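Local coordinates for protein trans-isoprenyl diphosphate synthase (PDB 3OYR) that probably makes all-trans-octaprenyl diphosphate, the precursor of the isoprenoid quinone side chain, by adding isopentenyl diphosphate units to farnesyl diphosphate with the help of divalent metal ions, at residues A55-L60 with V130-F135; A77-A82 with E215-Y220; A257-L262 with D304-L309; K316-L321 with E335-A340. All coordinates share one frame; numbering follows the deposited sequence. Where two conformers were deposited one is given.

Contact 1: residues A55-L60 with V130-F135; sequences ALAEHL and VLVGDF
L56 and V132 meet through their branches, both methyls of the leucine lying against both methyls of the valine. CD1 of L56 comes to 3.8 Å from CG2 of V132, while its other methyl, CD2, sits 4.0 Å from CG1 of V132 and almost as near the branching CB. The two forks therefore mesh side by side, each leucine methyl facing a different valine methyl, and the side chains meet at a slant. The torsions account for this pairing. In L56, CG stands anti to the backbone N (chi1 -161°), which carries the fork out from helix 52-61 to the surface of the other helix. In V132, CG1 is anti to the backbone N (chi1 174°) and CG2 is anti to the carbonyl carbon, and the methyls so spread reach two neighbours on the facing helix: CG2 is turned to L56, whereas CG1 also lies 4.3 Å from CB of A57. A57 and V132 have the nearest CA atoms across the contact, 7.1 Å apart, and the small side chain of the alanine lets the valine come up to the helix surface. All three residues are buried and the contact is wholly apolar, with no hydrogen bond between the two segments. In the all-helical isoprenoid synthase fold, this joins helix 52-61 to helix 126-147. V132 also touches I53, about a turn before A57 on helix 52-61, L56 continues onto L103 of helix 87-109 and W124, and helix 126-147 turns another side to the second subunit, where D134 bonds to H104 of that chain.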
loop_
_atom_site.group_PDB
_atom_site.type_symbol
_atom_site.label_atom_id
_atom_site.label_comp_id
_atom_site.label_asym_id
_atom_site.label_seq_id
_atom_site.Cartn_x
_atom_site.Cartn_y
_atom_site.Cartn_z
ATOM N N ALA B 55 -3.748 -5.425 -16.418
ATOM C CA ALA B 55 -5.120 -5.918 -16.637
ATOM C C ALA B 55 -6.039 -5.546 -15.463
ATOM O O ALA B 55 -7.070 -4.928 -15.676
ATOM C CB ALA B 55 -5.135 -7.427 -16.886
ATOM N N LEU B 56 -5.642 -5.882 -14.230
ATOM C CA LEU B 56 -6.437 -5.536 -13.039
ATOM C C LEU B 56 -6.562 -4.021 -12.846
ATOM O O LEU B 56 -7.655 -3.506 -12.551
ATOM C CB LEU B 56 -5.875 -6.219 -11.783
ATOM C CG LEU B 56 -6.746 -6.368 -10.524
ATOM C CD1 LEU B 56 -6.204 -7.443 -9.602
ATOM C CD2 LEU B 56 -6.846 -5.067 -9.727
ATOM N N ALA B 57 -5.448 -3.316 -13.030
ATOM C CA ALA B 57 -5.401 -1.868 -12.852
ATOM C C ALA B 57 -6.295 -1.106 -13.831
ATOM O O ALA B 57 -7.085 -0.244 -13.413
ATOM C CB ALA B 57 -3.965 -1.371 -12.954
ATOM N N GLU B 58 -6.180 -1.421 -15.122
ATOM C CA GLU B 58 -7.007 -0.772 -16.142
ATOM C C GLU B 58 -8.484 -1.113 -15.998
ATOM O O GLU B 58 -9.333 -0.297 -16.332
ATOM C CB GLU B 58 -6.539 -1.094 -17.572
ATOM C CG GLU B 58 -6.938 -0.020 -18.598
ATOM C CD GLU B 58 -7.217 -0.576 -19.989
ATOM O OE1 GLU B 58 -6.301 -1.174 -20.595
ATOM O OE2 GLU B 58 -8.353 -0.397 -20.486
ATOM N N HIS B 59 -8.797 -2.300 -15.484
ATOM C CA HIS B 59 -10.191 -2.651 -15.231
ATOM C C HIS B 59 -10.819 -1.588 -14.308
ATOM O O HIS B 59 -11.921 -1.116 -14.576
ATOM C CB HIS B 59 -10.295 -4.052 -14.636
ATOM C CG HIS B 59 -11.675 -4.429 -14.177
ATOM N ND1 HIS B 59 -12.585 -5.066 -14.996
ATOM C CD2 HIS B 59 -12.288 -4.288 -12.976
ATOM C CE1 HIS B 59 -13.702 -5.287 -14.326
ATOM N NE2 HIS B 59 -13.552 -4.818 -13.099
ATOM N N LEU B 60 -10.084 -1.175 -13.268
ATOM C CA LEU B 60 -10.555 -0.137 -12.346
ATOM C C LEU B 60 -10.401 1.306 -12.860
ATOM O O LEU B 60 -11.364 2.087 -12.815
ATOM C CB LEU B 60 -9.907 -0.296 -10.964
ATOM C CG LEU B 60 -10.394 0.654 -9.854
ATOM C CD1 LEU B 60 -11.914 0.695 -9.768
ATOM C CD2 LEU B 60 -9.838 0.241 -8.513
ATOM N N VAL B 130 -5.194 -6.996 -3.617
ATOM C CA VAL B 130 -4.288 -6.449 -2.606
ATOM C C VAL B 130 -2.912 -6.148 -3.185
ATOM O O VAL B 130 -2.423 -5.028 -3.048
ATOM C CB VAL B 130 -4.225 -7.367 -1.369
ATOM C CG1 VAL B 130 -3.017 -7.058 -0.471
ATOM C CG2 VAL B 130 -5.515 -7.213 -0.602
ATOM N N LEU B 131 -2.329 -7.127 -3.873
ATOM C CA LEU B 131 -0.981 -6.994 -4.459
ATOM C C LEU B 131 -0.841 -5.927 -5.552
ATOM O O LEU B 131 0.177 -5.213 -5.599
ATOM C CB LEU B 131 -0.448 -8.355 -4.929
ATOM C CG LEU B 131 -0.274 -9.479 -3.889
ATOM C CD1 LEU B 131 0.182 -10.776 -4.559
ATOM C CD2 LEU B 131 0.680 -9.090 -2.762
ATOM N N VAL B 132 -1.849 -5.803 -6.410
ATOM C CA VAL B 132 -1.870 -4.749 -7.437
ATOM C C VAL B 132 -2.023 -3.369 -6.793
ATOM O O VAL B 132 -1.372 -2.398 -7.209
ATOM C CB VAL B 132 -2.930 -5.007 -8.536
ATOM C CG1 VAL B 132 -3.034 -3.811 -9.509
ATOM C CG2 VAL B 132 -2.568 -6.290 -9.323
ATOM N N GLY B 133 -2.830 -3.299 -5.740
ATOM C CA GLY B 133 -2.857 -2.102 -4.898
ATOM C C GLY B 133 -1.482 -1.759 -4.377
ATOM O O GLY B 133 -1.053 -0.607 -4.517
ATOM N N ASP B 134 -0.769 -2.748 -3.816
ATOM C CA ASP B 134 0.635 -2.541 -3.377
ATOM C C ASP B 134 1.556 -2.030 -4.490
ATOM O O ASP B 134 2.375 -1.142 -4.242
ATOM C CB ASP B 134 1.236 -3.801 -2.732
ATOM C CG ASP B 134 0.499 -4.225 -1.476
ATOM O OD1 ASP B 134 -0.292 -3.408 -0.940
ATOM O OD2 ASP B 134 0.709 -5.383 -1.022
ATOM N N PHE B 135 1.395 -2.565 -5.706
ATOM C CA PHE B 135 2.099 -2.074 -6.917
ATOM C C PHE B 135 1.836 -0.581 -7.194
ATOM O O PHE B 135 2.778 0.210 -7.409
ATOM C CB PHE B 135 1.716 -2.922 -8.155
ATOM C CG PHE B 135 2.294 -2.397 -9.478
ATOM C CD1 PHE B 135 3.576 -2.746 -9.882
ATOM C CD2 PHE B 135 1.540 -1.552 -10.306
ATOM C CE1 PHE B 135 4.104 -2.262 -11.089
ATOM C CE2 PHE B 135 2.053 -1.073 -11.512
ATOM C CZ PHE B 135 3.332 -1.431 -11.905
#

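Contact 2: residues A77-A82 with E215-Y220; sequences ARLAGA and EALRDY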
loop_
_atom_site.group_PDB
_atom_site.type_symbol
_atom_site.label_atom_id
_atom_site.label_comp_id
_atom_site.label_asym_id
_atom_site.label_seq_id
_atom_site.Cartn_x
_atom_site.Cartn_y
_atom_site.Cartn_z
ATOM N N ALA B 77 -1.977 23.745 -7.712
ATOM C CA ALA B 77 -0.705 24.167 -8.307
ATOM C C ALA B 77 -0.839 25.443 -9.153
ATOM O O ALA B 77 -0.010 26.369 -9.055
ATOM C CB ALA B 77 -0.088 23.022 -9.121
ATOM N N ARG B 78 -1.880 25.489 -9.979
ATOM C CA ARG B 78 -2.158 26.668 -10.808
ATOM C C ARG B 78 -2.627 27.885 -10.001
ATOM O O ARG B 78 -2.240 29.015 -10.312
ATOM C CB ARG B 78 -3.187 26.331 -11.890
ATOM C CG ARG B 78 -2.712 25.296 -12.934
ATOM C CD ARG B 78 -1.496 25.796 -13.692
ATOM N NE ARG B 78 -0.961 24.835 -14.664
ATOM C CZ ARG B 78 0.237 24.949 -15.239
ATOM N NH1 ARG B 78 1.022 25.972 -14.940
ATOM N NH2 ARG B 78 0.658 24.040 -16.110
ATOM N N LEU B 79 -3.444 27.656 -8.969
ATOM C CA LEU B 79 -3.871 28.740 -8.066
ATOM C C LEU B 79 -2.665 29.314 -7.334
ATOM O O LEU B 79 -2.520 30.536 -7.241
ATOM C CB LEU B 79 -4.958 28.281 -7.076
ATOM C CG LEU B 79 -5.720 29.331 -6.235
ATOM C CD1 LEU B 79 -6.284 30.480 -7.081
ATOM C CD2 LEU B 79 -6.841 28.691 -5.411
ATOM N N ALA B 80 -1.772 28.436 -6.868
ATOM C CA ALA B 80 -0.527 28.885 -6.246
ATOM C C ALA B 80 0.498 29.459 -7.239
ATOM O O ALA B 80 1.521 29.996 -6.829
ATOM C CB ALA B 80 0.090 27.782 -5.387
ATOM N N GLY B 81 0.216 29.364 -8.538
ATOM C CA GLY B 81 1.060 29.970 -9.567
ATOM C C GLY B 81 2.329 29.186 -9.855
ATOM O O GLY B 81 3.424 29.727 -9.755
ATOM N N ALA B 82 2.188 27.909 -10.207
ATOM C CA ALA B 82 3.333 27.072 -10.595
ATOM C C ALA B 82 3.934 27.518 -11.936
ATOM O O ALA B 82 3.217 27.998 -12.810
ATOM C CB ALA B 82 2.925 25.607 -10.653
ATOM N N GLU B 215 -1.008 26.115 3.354
ATOM C CA GLU B 215 -1.872 25.879 4.503
ATOM C C GLU B 215 -3.320 26.191 4.157
ATOM O O GLU B 215 -4.212 25.419 4.508
ATOM C CB GLU B 215 -1.422 26.660 5.758
ATOM C CG GLU B 215 -0.221 26.060 6.542
ATOM C CD GLU B 215 -0.366 24.566 6.928
ATOM O OE1 GLU B 215 -1.467 24.096 7.300
ATOM O OE2 GLU B 215 0.657 23.854 6.876
ATOM N N ALA B 216 -3.537 27.278 3.422
ATOM C CA ALA B 216 -4.882 27.651 2.964
ATOM C C ALA B 216 -5.501 26.586 2.056
ATOM O O ALA B 216 -6.666 26.213 2.205
ATOM C CB ALA B 216 -4.853 28.987 2.258
ATOM N N LEU B 217 -4.692 26.086 1.133
ATOM C CA LEU B 217 -5.130 25.087 0.184
ATOM C C LEU B 217 -5.361 23.740 0.836
ATOM O O LEU B 217 -6.344 23.054 0.522
ATOM C CB LEU B 217 -4.144 25.010 -0.992
ATOM C CG LEU B 217 -4.561 26.032 -2.048
ATOM C CD1 LEU B 217 -3.386 26.391 -2.975
ATOM C CD2 LEU B 217 -5.786 25.524 -2.846
ATOM N N ARG B 218 -4.467 23.376 1.752
ATOM C CA ARG B 218 -4.676 22.243 2.632
ATOM C C ARG B 218 -6.015 22.319 3.362
ATOM O O ARG B 218 -6.788 21.354 3.358
ATOM C CB ARG B 218 -3.551 22.112 3.650
ATOM C CG ARG B 218 -3.761 20.926 4.536
ATOM C CD ARG B 218 -2.707 20.703 5.595
ATOM N NE ARG B 218 -3.127 19.538 6.362
ATOM C CZ ARG B 218 -3.046 18.272 5.945
ATOM N NH1 ARG B 218 -2.509 17.938 4.764
ATOM N NH2 ARG B 218 -3.495 17.325 6.735
ATOM N N ASP B 219 -6.279 23.472 3.968
ATOM C CA ASP B 219 -7.545 23.775 4.660
ATOM C C ASP B 219 -8.750 23.571 3.735
ATOM O O ASP B 219 -9.771 23.034 4.154
ATOM C CB ASP B 219 -7.486 25.239 5.149
ATOM C CG ASP B 219 -8.555 25.599 6.190
ATOM O OD1 ASP B 219 -9.200 24.697 6.780
ATOM O OD2 ASP B 219 -8.737 26.830 6.417
ATOM N N TYR B 220 -8.626 24.018 2.480
ATOM C CA TYR B 220 -9.671 23.858 1.471
ATOM C C TYR B 220 -9.949 22.372 1.247
ATOM O O TYR B 220 -11.085 21.939 1.321
ATOM C CB TYR B 220 -9.319 24.571 0.126
ATOM C CG TYR B 220 -10.236 24.152 -0.995
ATOM C CD1 TYR B 220 -11.494 24.733 -1.141
ATOM C CD2 TYR B 220 -9.878 23.131 -1.885
ATOM C CE1 TYR B 220 -12.369 24.333 -2.144
ATOM C CE2 TYR B 220 -10.762 22.726 -2.884
ATOM C CZ TYR B 220 -11.989 23.339 -3.013
ATOM O OH TYR B 220 -12.851 22.922 -3.993
#
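L217 meets L79 and A80 and carries the whole of this contact for the helical segment 215-220. Ahead of it in sequence, E215 and A216 continue the helix, E215 O accepting the N-H of D219 and A216 O that of Y220. L217 then points at the end of helix 68-79 and divides its two methyls between two successive residues: CD2 lies 4.2 Å from CD2 of L79, and CD1 4.5 Å from CB of A80. Its CG lies roughly anti to the carbonyl carbon (chi1 -88°), which sends the fork toward this pair, just before the chain turns out of the helix through G81 in a Schellman motif, closed by a bond of 2.9 Å from A82 N to A77 O. One step on, R218 forms salt bridges with E194 and E201 of helix 181-206. Y220, a turn after L217, sends its hydroxyl to the backbone O of L333 on helix 328-342, and F324 touches both L79 and L217. Methyl against methyl at these separations, with no hydrogen bond across, means that the end of helix 68-79 meets helix 211-238 by shape and burial of apolar surface, without a directional bond to fix the exact register.

Contact 3: residues A257-L262 with D304-L309; sequences ATLPLL and DATLDL
OG1 of T306 is hydrogen-bonded to the carbonyl O of A302, one turn back in its own helix, and from there it also rests against the ring of P260. It lies 3.7 Å from CG of P260 and equally far from CA, with CB and CD little farther, so the oxygen sits over the proline ring in van der Waals contact and makes no hydrogen bond across the segments. The bond to A302 and this position go together: OG1 is anti to the carbonyl carbon (chi1 -58°), beside the backbone N, and CG2 is left to brush CG of P260 at 4.2 Å. The two side chains cross at about a right angle, and the backbones are close here, the CA atoms of P260 and T306 being 6.1 Å apart. The contact joins the first turn of helix 259-267, which follows T258 at its N-cap, to helix 302-320 in the all-helical fold of the polyprenyl synthase family. The metal-binding region is near, the side chain of P260 being about 7 Å from that of D236, which binds calcium in a structure of this protein though not in this chain. Beside the proline, L259 turns CD2 to CD2 of L309, one turn beyond T306, at 3.8 Å. The two leucine side chains also cross nearly perpendicularly. L230 of helix 211-238 and Q181 of helix 181-206 each touch both leucines.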
loop_
_atom_site.group_PDB
_atom_site.type_symbol
_atom_site.label_atom_id
_atom_site.label_comp_id
_atom_site.label_asym_id
_atom_site.label_seq_id
_atom_site.Cartn_x
_atom_site.Cartn_y
_atom_site.Cartn_z
ATOM N N ALA B 257 -21.815 1.533 10.885
ATOM C CA ALA B 257 -22.479 2.730 11.354
ATOM C C ALA B 257 -21.817 3.961 10.771
ATOM O O ALA B 257 -20.592 4.154 10.854
ATOM C CB ALA B 257 -22.476 2.796 12.880
ATOM N N THR B 258 -22.642 4.782 10.147
ATOM C CA THR B 258 -22.215 6.074 9.664
ATOM C C THR B 258 -23.211 7.059 10.237
ATOM O O THR B 258 -24.259 6.657 10.764
ATOM C CB THR B 258 -22.249 6.118 8.140
ATOM O OG1 THR B 258 -23.580 5.885 7.696
ATOM C CG2 THR B 258 -21.349 5.040 7.537
ATOM N N LEU B 259 -22.880 8.339 10.146
ATOM C CA LEU B 259 -23.717 9.402 10.657
ATOM C C LEU B 259 -25.221 9.347 10.273
ATOM O O LEU B 259 -26.046 9.504 11.164
ATOM C CB LEU B 259 -23.100 10.775 10.364
ATOM C CG LEU B 259 -23.726 11.948 11.110
ATOM C CD1 LEU B 259 -23.390 11.860 12.596
ATOM C CD2 LEU B 259 -23.293 13.264 10.506
ATOM N N PRO B 260 -25.584 9.110 8.980
ATOM C CA PRO B 260 -27.038 9.067 8.708
ATOM C C PRO B 260 -27.782 8.062 9.588
ATOM O O PRO B 260 -28.861 8.379 10.106
ATOM C CB PRO B 260 -27.121 8.634 7.245
ATOM C CG PRO B 260 -25.834 9.030 6.653
ATOM C CD PRO B 260 -24.802 8.977 7.733
ATOM N N LEU B 261 -27.179 6.889 9.780
ATOM C CA LEU B 261 -27.711 5.840 10.651
ATOM C C LEU B 261 -27.759 6.255 12.121
ATOM O O LEU B 261 -28.765 6.034 12.807
ATOM C CB LEU B 261 -26.881 4.560 10.504
ATOM C CG LEU B 261 -27.284 3.399 11.417
ATOM C CD1 LEU B 261 -28.663 2.935 11.024
ATOM C CD2 LEU B 261 -26.284 2.246 11.379
ATOM N N LEU B 262 -26.666 6.846 12.592
ATOM C CA LEU B 262 -26.558 7.319 13.968
ATOM C C LEU B 262 -27.605 8.387 14.300
ATOM O O LEU B 262 -28.235 8.346 15.371
ATOM C CB LEU B 262 -25.156 7.875 14.234
ATOM C CG LEU B 262 -23.939 6.945 14.245
ATOM C CD1 LEU B 262 -22.669 7.761 14.551
ATOM C CD2 LEU B 262 -24.105 5.826 15.260
ATOM N N ASP B 304 -31.098 14.572 5.580
ATOM C CA ASP B 304 -31.013 16.027 5.424
ATOM C C ASP B 304 -30.018 16.670 6.375
ATOM O O ASP B 304 -29.251 17.542 5.968
ATOM C CB ASP B 304 -32.390 16.690 5.549
ATOM C CG ASP B 304 -33.238 16.511 4.299
ATOM O OD1 ASP B 304 -34.474 16.365 4.439
ATOM O OD2 ASP B 304 -32.673 16.507 3.177
ATOM N N ALA B 305 -30.035 16.229 7.630
ATOM C CA ALA B 305 -29.122 16.732 8.662
ATOM C C ALA B 305 -27.632 16.438 8.343
ATOM O O ALA B 305 -26.766 17.275 8.602
ATOM C CB ALA B 305 -29.511 16.185 10.034
ATOM N N THR B 306 -27.361 15.263 7.769
ATOM C CA THR B 306 -26.034 14.882 7.261
ATOM C C THR B 306 -25.541 15.866 6.196
ATOM O O THR B 306 -24.404 16.374 6.272
ATOM C CB THR B 306 -26.068 13.452 6.669
ATOM O OG1 THR B 306 -26.509 12.530 7.671
ATOM C CG2 THR B 306 -24.679 13.014 6.186
ATOM N N LEU B 307 -26.412 16.151 5.228
ATOM C CA LEU B 307 -26.113 17.105 4.162
ATOM C C LEU B 307 -26.014 18.559 4.624
ATOM O O LEU B 307 -25.265 19.344 4.019
ATOM C CB LEU B 307 -27.080 16.946 2.973
ATOM C CG LEU B 307 -27.078 15.588 2.234
ATOM C CD1 LEU B 307 -28.146 15.543 1.135
ATOM C CD2 LEU B 307 -25.713 15.224 1.645
ATOM N N ASP B 308 -26.739 18.911 5.692
ATOM C CA ASP B 308 -26.583 20.223 6.363
ATOM C C ASP B 308 -25.175 20.374 6.925
ATOM O O ASP B 308 -24.546 21.439 6.814
ATOM C CB ASP B 308 -27.577 20.405 7.522
ATOM C CG ASP B 308 -29.012 20.666 7.057
ATOM O OD1 ASP B 308 -29.943 20.395 7.852
ATOM O OD2 ASP B 308 -29.221 21.128 5.915
ATOM N N LEU B 309 -24.686 19.305 7.534
ATOM C CA LEU B 309 -23.335 19.296 8.072
ATOM C C LEU B 309 -22.316 19.333 6.922
ATOM O O LEU B 309 -21.343 20.082 6.972
ATOM C CB LEU B 309 -23.121 18.080 8.981
ATOM C CG LEU B 309 -21.770 17.965 9.706
ATOM C CD1 LEU B 309 -21.451 19.220 10.524
ATOM C CD2 LEU B 309 -21.717 16.718 10.596
#

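Contact 4: residues K316-L321 with E335-A340; sequences KAKAAL and ELADFA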
loop_
_atom_site.group_PDB
_atom_site.type_symbol
_atom_site.label_atom_id
_atom_site.label_comp_id
_atom_site.label_asym_id
_atom_site.label_seq_id
_atom_site.Cartn_x
_atom_site.Cartn_y
_atom_site.Cartn_z
ATOM N N LYS B 316 -16.809 26.101 4.821
ATOM C CA LYS B 316 -15.462 26.206 5.390
ATOM C C LYS B 316 -14.424 26.065 4.266
ATOM O O LYS B 316 -13.456 26.827 4.203
ATOM C CB LYS B 316 -15.239 25.143 6.476
ATOM C CG LYS B 316 -15.965 25.400 7.811
ATOM C CD LYS B 316 -15.910 24.175 8.708
ATOM C CE LYS B 316 -16.560 24.431 10.070
ATOM N NZ LYS B 316 -15.563 24.686 11.152
ATOM N N ALA B 317 -14.648 25.106 3.354
ATOM C CA ALA B 317 -13.735 24.942 2.194
ATOM C C ALA B 317 -13.668 26.208 1.329
ATOM O O ALA B 317 -12.575 26.663 0.984
ATOM C CB ALA B 317 -14.098 23.716 1.344
ATOM N N LYS B 318 -14.829 26.792 1.027
ATOM C CA LYS B 318 -14.877 28.017 0.239
ATOM C C LYS B 318 -14.201 29.188 0.972
ATOM O O LYS B 318 -13.457 29.932 0.368
ATOM C CB LYS B 318 -16.303 28.373 -0.146
ATOM C CG LYS B 318 -17.015 27.319 -0.960
ATOM C CD LYS B 318 -18.508 27.560 -0.982
ATOM C CE LYS B 318 -18.928 28.305 -2.226
ATOM N NZ LYS B 318 -20.414 28.325 -2.375
ATOM N N ALA B 319 -14.429 29.305 2.278
ATOM C CA ALA B 319 -13.829 30.372 3.072
ATOM C C ALA B 319 -12.325 30.189 3.226
ATOM O O ALA B 319 -11.590 31.173 3.334
ATOM C CB ALA B 319 -14.542 30.506 4.473
ATOM N N ALA B 320 -11.861 28.938 3.223
ATOM C CA ALA B 320 -10.406 28.660 3.226
ATOM C C ALA B 320 -9.603 29.311 2.081
ATOM O O ALA B 320 -8.400 29.531 2.214
ATOM C CB ALA B 320 -10.149 27.172 3.265
ATOM N N LEU B 321 -10.263 29.619 0.967
ATOM C CA LEU B 321 -9.593 30.237 -0.200
ATOM C C LEU B 321 -9.595 31.775 -0.243
ATOM O O LEU B 321 -9.062 32.367 -1.191
ATOM C CB LEU B 321 -10.192 29.703 -1.494
ATOM C CG LEU B 321 -10.148 28.186 -1.703
ATOM C CD1 LEU B 321 -10.902 27.865 -2.968
ATOM C CD2 LEU B 321 -8.712 27.691 -1.789
ATOM N N GLU B 335 -16.984 26.097 -6.800
ATOM C CA GLU B 335 -18.070 25.338 -7.398
ATOM C C GLU B 335 -17.936 23.848 -7.070
ATOM O O GLU B 335 -18.945 23.140 -6.917
ATOM C CB GLU B 335 -18.157 25.599 -8.921
ATOM C CG GLU B 335 -18.652 27.012 -9.264
ATOM C CD GLU B 335 -18.553 27.350 -10.748
ATOM O OE1 GLU B 335 -17.803 26.679 -11.484
ATOM O OE2 GLU B 335 -19.221 28.301 -11.180
ATOM N N LEU B 336 -16.699 23.376 -6.946
ATOM C CA LEU B 336 -16.448 21.980 -6.551
ATOM C C LEU B 336 -16.911 21.696 -5.118
ATOM O O LEU B 336 -17.459 20.619 -4.831
ATOM C CB LEU B 336 -14.965 21.610 -6.727
ATOM C CG LEU B 336 -14.490 20.235 -6.229
ATOM C CD1 LEU B 336 -15.068 19.105 -7.105
ATOM C CD2 LEU B 336 -12.980 20.151 -6.189
ATOM N N ALA B 337 -16.699 22.667 -4.230
ATOM C CA ALA B 337 -17.156 22.571 -2.839
ATOM C C ALA B 337 -18.671 22.350 -2.733
ATOM O O ALA B 337 -19.120 21.493 -1.978
ATOM C CB ALA B 337 -16.711 23.813 -2.045
ATOM N N ASP B 338 -19.443 23.102 -3.520
ATOM C CA ASP B 338 -20.895 22.924 -3.598
ATOM C C ASP B 338 -21.262 21.613 -4.246
ATOM O O ASP B 338 -22.233 20.941 -3.839
ATOM C CB ASP B 338 -21.530 24.109 -4.355
ATOM C CG ASP B 338 -21.490 25.402 -3.542
ATOM O OD1 ASP B 338 -21.403 25.323 -2.292
ATOM O OD2 ASP B 338 -21.525 26.490 -4.141
ATOM N N PHE B 339 -20.478 21.237 -5.261
ATOM C CA PHE B 339 -20.686 19.982 -5.956
ATOM C C PHE B 339 -20.482 18.778 -5.039
ATOM O O PHE B 339 -21.238 17.806 -5.112
ATOM C CB PHE B 339 -19.794 19.865 -7.198
ATOM C CG PHE B 339 -19.999 18.590 -7.957
ATOM C CD1 PHE B 339 -21.111 18.429 -8.778
ATOM C CD2 PHE B 339 -19.101 17.537 -7.836
ATOM C CE1 PHE B 339 -21.309 17.248 -9.489
ATOM C CE2 PHE B 339 -19.298 16.344 -8.536
ATOM C CZ PHE B 339 -20.394 16.207 -9.368
ATOM N N ALA B 340 -19.461 18.842 -4.183
ATOM C CA ALA B 340 -19.232 17.788 -3.186
ATOM C C ALA B 340 -20.498 17.437 -2.392
ATOM O O ALA B 340 -20.767 16.266 -2.151
ATOM C CB ALA B 340 -18.085 18.158 -2.258
#
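K318 and D338 form a salt bridge across two antiparallel helices. NZ of K318 donates to OD2 of D338 at 2.8 Å, arriving on the syn side of that oxygen and 21° out of the carboxylate plane, while a second, weak bond runs from NZ to OD1 at 3.2 Å. The ammonium thus faces both oxygens but favours one. It reaches them through a bend in the lysine chain, chi3 being 97° where a straight chain would be near 180°, and the two side chains cross at about a right angle. In D338, CG is anti to the carbonyl carbon, which brings the carboxylate round to the lysine although its CB does not point there. The helices 302-320 and 328-342 make a helical hairpin near the C terminus: the axes of 316-320 and 335-340 come within 9.3 Å and run at 169° to each other. Next to the ion pair the packing is apolar. CG of K318 lies 3.7 Å from CB of A337, and CB of A337 stands 4.3 Å from CB of A317. A methionine in place of K318 would probably leave the D338 carboxylate without this ammonium partner and lose the charged tie across the hairpin. Farther in, A317 and L336 both touch Y220 of helix 211-238, so both arms of the hairpin meet that helix, and E335, on a different side of its helix, pairs with R26 near the N terminus.

Overall arrangement
From the N terminus, contact 1 opens at helix 52-61 and closes when helix 126-147 returns to it, 70 residues later. Contact 2 opens inside that span, at the end of helix 68-79, and closes only on helix 211-238, so the two cross. Contacts 3 and 4 follow in series: the first brings helix 259-267 against helix 302-320, and the second folds helix 328-342 back against that same helix over a short connection. Contacts 2 and 4 touch directly, OD2 of D219 lying 3.5 Å from CB of A320, which ties the C-terminal hairpin to helix 211-238. Contact 1 stands across the chain's centre from contacts 3 and 4, near the subunit interface.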